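Local coordinates for amyloid-like protein 1 (Homo sapiens, PDB 3PMR), which probably serves in cell adhesion, its E2 domain binding heparin and pairing with a second copy in a dimerization mode shared with APP, at the interface of chains A and B. Numbering follows the deposited sequence. Chains: chain A/B, Amyloid-like protein 1.

The interface of chains A and B. Residues chain A 75, 78-79, 82; chain B 163, 166-167.
Across the dimer interface of the E2 domain, where the long helix 64-119 of chain A packs against helix 159-187 of chain B, B:Arg166 lies over A:Gln75, A:Leu78, A:Gln79 and A:Glu82, residues spaced along one side of the chain A helix. The arrangement is a worked example of how one arginine can join two helices by using all of its guanidinium nitrogens. With CG anti to its backbone N (chi1 -151°) and a bend at chi3, the side chain reaches across and turns its flat end onto the partner helix. A:Glu82 is gripped side-on: B:Arg166 NE meets A:Glu82 OE2 at 2.7 Å in a salt bridge, and B:Arg166 NH2 gives a hydrogen bond to A:Glu82 OE1 at 2.9 Å. Both oxygens are approached on their syn sides, but the carboxylate is twisted 40° from the guanidinium, so the pair is not coplanar. At the other end, B:Arg166 NH1 gives a bent hydrogen bond to A:Gln75 OE1 at 3.0 Å, on a lone pair in the amide plane, though the oxygen is tilted from the guanidinium plane and the two flat groups stand nearly perpendicular. B:Arg166 NH1 also pairs with water 1 at 3.1 Å, in a nearly straight bond, and the water pairs in turn with A:Gln79 OE1 at 2.8 Å; the direct bond from B:Arg166 NH2 to that amide oxygen is weak. Together these partners should fix the rotation of the guanidinium. Behind it the aliphatic stem runs antiparallel to A:Leu78, whose CB lies 3.5 Å from B:Arg166 CD. An alanine in place of B:Arg166 would probably leave the carboxylate of A:Glu82 without its charged mate, the amide of A:Gln75 freer to turn, and a gap beside A:Leu78. Repeated with the chains exchanged, this polar clasp occurs twice across the two-fold and is likely to help hold the E2 dimer together.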
ATOM      1  N   GLN A  75       5.490 -21.067 -18.448  1.00 33.43           N
ATOM      2  CA  GLN A  75       5.744 -19.647 -18.516  1.00 40.18           C
ATOM      3  C   GLN A  75       4.589 -18.987 -19.216  1.00 46.37           C
ATOM      4  O   GLN A  75       4.299 -17.821 -18.969  1.00 45.67           O
ATOM      5  CB  GLN A  75       7.050 -19.363 -19.259  1.00 35.62           C
ATOM      6  CG  GLN A  75       8.239 -19.891 -18.482  1.00 47.32           C
ATOM      7  CD  GLN A  75       9.276 -18.831 -18.176  1.00 59.84           C
ATOM      8  OE1 GLN A  75       8.973 -17.633 -18.171  1.00 62.90           O
ATOM      9  NE2 GLN A  75      10.507 -19.267 -17.892  1.00 47.59           N
ATOM     10  N   LEU A  78       1.801 -18.680 -16.663  1.00 31.30           N
ATOM     11  CA  LEU A  78       2.090 -17.596 -15.734  1.00 33.08           C
ATOM     12  C   LEU A  78       1.903 -16.222 -16.384  1.00 27.37           C
ATOM     13  O   LEU A  78       1.449 -15.283 -15.739  1.00 30.86           O
ATOM     14  CB  LEU A  78       3.519 -17.751 -15.173  1.00 25.49           C
ATOM     15  CG  LEU A  78       3.606 -18.860 -14.113  1.00 23.63           C
ATOM     16  CD1 LEU A  78       5.043 -19.140 -13.705  1.00 35.74           C
ATOM     17  CD2 LEU A  78       2.792 -18.435 -12.899  1.00 29.64           C
ATOM     18  N   GLN A  79       2.236 -16.120 -17.665  1.00 32.57           N
ATOM     19  CA  GLN A  79       2.080 -14.873 -18.406  1.00 37.36           C
ATOM     20  C   GLN A  79       0.600 -14.481 -18.405  1.00 40.14           C
ATOM     21  O   GLN A  79       0.256 -13.305 -18.292  1.00 37.95           O
ATOM     22  CB  GLN A  79       2.582 -15.047 -19.846  1.00 44.88           C
ATOM     23  CG  GLN A  79       2.296 -13.873 -20.785  1.00 53.61           C
ATOM     24  CD  GLN A  79       3.326 -12.756 -20.696  1.00 78.40           C
ATOM     25  OE1 GLN A  79       4.518 -12.969 -20.933  1.00 81.97           O
ATOM     26  NE2 GLN A  79       2.865 -11.552 -20.365  1.00 73.23           N
ATOM     27  N   GLU A  82      -0.374 -13.426 -14.758  1.00 34.45           N
ATOM     28  CA  GLU A  82       0.141 -12.096 -14.446  1.00 33.57           C
ATOM     29  C   GLU A  82      -0.804 -11.036 -15.020  1.00 35.73           C
ATOM     30  O   GLU A  82      -1.080 -10.026 -14.380  1.00 34.64           O
ATOM     31  CB  GLU A  82       1.547 -11.913 -15.025  1.00 27.07           C
ATOM     32  CG  GLU A  82       2.636 -12.621 -14.237  1.00 34.81           C
ATOM     33  CD  GLU A  82       3.892 -12.887 -15.065  1.00 41.76           C
ATOM     34  OE1 GLU A  82       4.130 -12.160 -16.055  1.00 37.41           O
ATOM     35  OE2 GLU A  82       4.655 -13.819 -14.716  1.00 37.44           O
TER
ATOM     36  N   GLN B 163       7.384 -10.714 -15.383  1.00 33.38           N
ATOM     37  CA  GLN B 163       7.913 -11.663 -16.349  1.00 30.09           C
ATOM     38  C   GLN B 163       9.394 -12.012 -16.095  1.00 33.24           C
ATOM     39  O   GLN B 163       9.783 -13.181 -16.097  1.00 28.80           O
ATOM     40  CB  GLN B 163       7.693 -11.074 -17.752  1.00 37.78           C
ATOM     41  CG  GLN B 163       8.470 -11.727 -18.867  1.00 46.99           C
ATOM     42  CD  GLN B 163       8.108 -11.150 -20.231  1.00 95.73           C
ATOM     43  OE1 GLN B 163       7.950  -9.932 -20.376  1.00 92.33           O
ATOM     44  NE2 GLN B 163       7.978 -12.023 -21.242  1.00 88.81           N
ATOM     45  N   ARG B 166       9.905 -14.275 -12.905  1.00 33.49           N
ATOM     46  CA  ARG B 166       9.186 -15.547 -12.916  1.00 36.74           C
ATOM     47  C   ARG B 166      10.043 -16.778 -12.567  1.00 33.34           C
ATOM     48  O   ARG B 166       9.698 -17.552 -11.670  1.00 27.81           O
ATOM     49  CB  ARG B 166       8.559 -15.726 -14.296  1.00 40.35           C
ATOM     50  CG  ARG B 166       7.291 -16.526 -14.330  1.00 39.66           C
ATOM     51  CD  ARG B 166       6.772 -16.586 -15.756  1.00 36.95           C
ATOM     52  NE  ARG B 166       6.257 -15.304 -16.226  1.00 33.61           N
ATOM     53  CZ  ARG B 166       6.214 -14.946 -17.506  1.00 42.15           C
ATOM     54  NH1 ARG B 166       6.663 -15.773 -18.443  1.00 47.93           N
ATOM     55  NH2 ARG B 166       5.716 -13.768 -17.857  1.00 43.48           N
ATOM     56  N   PHE B 167      11.156 -16.953 -13.270  1.00 24.61           N
ATOM     57  CA  PHE B 167      12.032 -18.100 -13.040  1.00 27.72           C
ATOM     58  C   PHE B 167      12.714 -18.056 -11.677  1.00 24.95           C
ATOM     59  O   PHE B 167      12.958 -19.094 -11.057  1.00 24.53           O
ATOM     60  CB  PHE B 167      13.095 -18.186 -14.143  1.00 30.46           C
ATOM     61  CG  PHE B 167      13.823 -19.500 -14.172  1.00 35.27           C
ATOM     62  CD1 PHE B 167      13.202 -20.631 -14.688  1.00 30.30           C
ATOM     63  CD2 PHE B 167      15.114 -19.615 -13.664  1.00 28.43           C
ATOM     64  CE1 PHE B 167      13.846 -21.866 -14.689  1.00 35.53           C
ATOM     65  CE2 PHE B 167      15.764 -20.845 -13.661  1.00 30.55           C
ATOM     66  CZ  PHE B 167      15.130 -21.971 -14.178  1.00 32.54           C
TER
HETATM   67  O   HOH W   1       6.291 -15.065 -21.399  1.00 48.37           O